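Local coordinates for polymeric immunoglobulin receptor (Mus musculus, PDB 4NOF), which probably binds polymeric immunoglobulins and carries them across epithelia, its cleaved extracellular part being released as secretory component, at residues I61-L66 / N79-T84. Numbering follows the deposited sequence. Where two conformers were deposited one is given.
Sequences IGRAKL and NISHLT
The carbonyl oxygen of Arg63 is gripped by the backbone N and the hydroxyl of Ser81, where the paired strands give way to loops. Ser81 N gives it the shorter bond, 2.8 Å from N to Arg63 O, in the carbonyl plane and nearly straight (164° at the hydrogen). The hydroxyl of the same serine adds a longer bond, with Ser81 OG 3.3 Å from Arg63 O and tilted somewhat from that plane; a chi1 of 63°, which sets OG between the backbone N and the carbonyl carbon, swings it back over Arg63. A water lies within hydrogen-bonding distance of both Arg63 O and Asn79 OD1, though it has more acceptors around it than protons to give, while the side-chain ND2 of Asn79 is hydrogen-bonded to Thr22 OG1 and Asn20 OD1. Beyond this point the pairing is regular: Lys65 and Asn79 form an antiparallel hydrogen-bonded pair, with Lys65 N 3.0 Å from Asn79 O and Asn79 N 2.8 Å from Lys65 O. These residues belong to a hairpin in which 64-67 is the edge strand and 75-80 the middle one of the three-stranded sheet of this V-set domain (strands D and E). Ala64 and Ile80 make the adjoining non-hydrogen-bonded pair, their side chains on the face where Ile80 also meets Ile23. Past the strand end, the Arg63 side chain takes over, running alongside Ser81 and bending at chi3 (-69°) to bring NH1 3.1 Å from Ser81 O, close to the guanidinium plane. NH1 also forms a salt bridge with Asp87, which accepts from Thr84 N, and NH2 bonds to Ser59 O. An alanine here would probably leave Asp87 without its cationic mate and Ser81 O and Ser59 O without the guanidinium N-H groups that bind them. Ile80 CG2 lies 3.8 Å from Arg63 NH1, and the aliphatic CD of the arginine touches His82 CB.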
# COMPACT_ATOMS: atom_id res chain seq x y z
N ILE A 61 7.30 -10.87 -2.57
CA ILE A 61 7.91 -11.51 -1.41
C ILE A 61 9.40 -11.16 -1.35
O ILE A 61 10.07 -11.03 -2.39
CB ILE A 61 7.67 -13.03 -1.35
CG1 ILE A 61 8.05 -13.55 0.04
CG2 ILE A 61 8.39 -13.70 -2.49
CD1 ILE A 61 7.61 -14.94 0.39
N GLY A 62 9.86 -10.91 -0.14
CA GLY A 62 11.24 -10.45 0.09
C GLY A 62 11.46 -8.96 -0.14
O GLY A 62 12.55 -8.45 0.14
N ARG A 63 10.44 -8.27 -0.66
CA ARG A 63 10.53 -6.83 -0.99
C ARG A 63 9.53 -5.98 -0.24
O ARG A 63 9.68 -4.77 -0.21
CB ARG A 63 10.26 -6.56 -2.49
CG ARG A 63 11.08 -7.35 -3.45
CD ARG A 63 10.98 -6.79 -4.86
NE ARG A 63 9.70 -6.92 -5.54
CZ ARG A 63 9.00 -5.90 -6.04
NH1 ARG A 63 9.43 -4.66 -5.89
NH2 ARG A 63 7.86 -6.11 -6.70
N ALA A 64 8.47 -6.58 0.29
CA ALA A 64 7.42 -5.85 0.96
C ALA A 64 7.39 -6.21 2.44
O ALA A 64 7.51 -7.37 2.81
CB ALA A 64 6.06 -6.13 0.32
N LYS A 65 7.24 -5.21 3.28
CA LYS A 65 7.11 -5.44 4.71
C LYS A 65 6.07 -4.48 5.26
O LYS A 65 6.01 -3.29 4.86
CB LYS A 65 8.45 -5.24 5.40
CG LYS A 65 9.54 -6.22 4.96
CD LYS A 65 9.23 -7.65 5.41
CE LYS A 65 10.32 -8.65 5.00
NZ LYS A 65 10.64 -8.64 3.54
N LEU A 66 5.23 -5.01 6.13
CA LEU A 66 4.14 -4.26 6.73
C LEU A 66 4.42 -4.15 8.23
O LEU A 66 4.66 -5.16 8.88
CB LEU A 66 2.82 -4.97 6.52
CG LEU A 66 1.53 -4.22 6.82
CD1 LEU A 66 0.32 -4.75 6.05
CD2 LEU A 66 1.21 -4.28 8.32
N ASN A 79 6.66 -0.96 3.41
CA ASN A 79 7.85 -0.63 2.66
C ASN A 79 7.94 -1.57 1.51
O ASN A 79 7.81 -2.76 1.69
CB ASN A 79 9.13 -0.72 3.50
CG ASN A 79 10.35 -0.21 2.72
OD1 ASN A 79 11.07 -1.01 2.16
ND2 ASN A 79 10.50 1.10 2.61
N ILE A 80 8.14 -1.03 0.31
CA ILE A 80 8.43 -1.85 -0.84
C ILE A 80 9.79 -1.48 -1.38
O ILE A 80 10.03 -0.32 -1.72
CB ILE A 80 7.37 -1.72 -1.97
CG1 ILE A 80 5.97 -2.03 -1.46
CG2 ILE A 80 7.69 -2.64 -3.13
CD1 ILE A 80 4.89 -1.59 -2.39
N SER A 81 10.68 -2.46 -1.42
CA SER A 81 12.05 -2.23 -1.90
C SER A 81 12.28 -2.75 -3.33
O SER A 81 11.47 -3.47 -3.88
CB SER A 81 13.03 -2.87 -0.95
OG SER A 81 12.86 -4.26 -0.90
N HIS A 82 13.41 -2.37 -3.90
CA HIS A 82 13.80 -2.83 -5.24
C HIS A 82 12.70 -2.58 -6.25
O HIS A 82 12.30 -3.46 -7.00
CB HIS A 82 14.18 -4.32 -5.19
CG HIS A 82 15.32 -4.61 -4.26
ND1 HIS A 82 15.18 -5.40 -3.14
CD2 HIS A 82 16.60 -4.16 -4.25
CE1 HIS A 82 16.34 -5.45 -2.49
NE2 HIS A 82 17.21 -4.70 -3.14
N LEU A 83 12.20 -1.35 -6.27
CA LEU A 83 11.08 -1.02 -7.14
C LEU A 83 11.35 -1.31 -8.61
O LEU A 83 12.46 -1.05 -9.11
CB LEU A 83 10.71 0.43 -6.98
CG LEU A 83 10.08 0.76 -5.62
CD1 LEU A 83 10.08 2.26 -5.38
CD2 LEU A 83 8.67 0.21 -5.57
N THR A 84 10.33 -1.85 -9.27
CA THR A 84 10.30 -2.12 -10.71
C THR A 84 9.25 -1.28 -11.41
O THR A 84 8.32 -0.75 -10.79
CB THR A 84 9.95 -3.60 -11.01
OG1 THR A 84 8.60 -3.90 -10.63
CG2 THR A 84 10.91 -4.54 -10.30
O HOH W 1 10.93 -3.71 2.05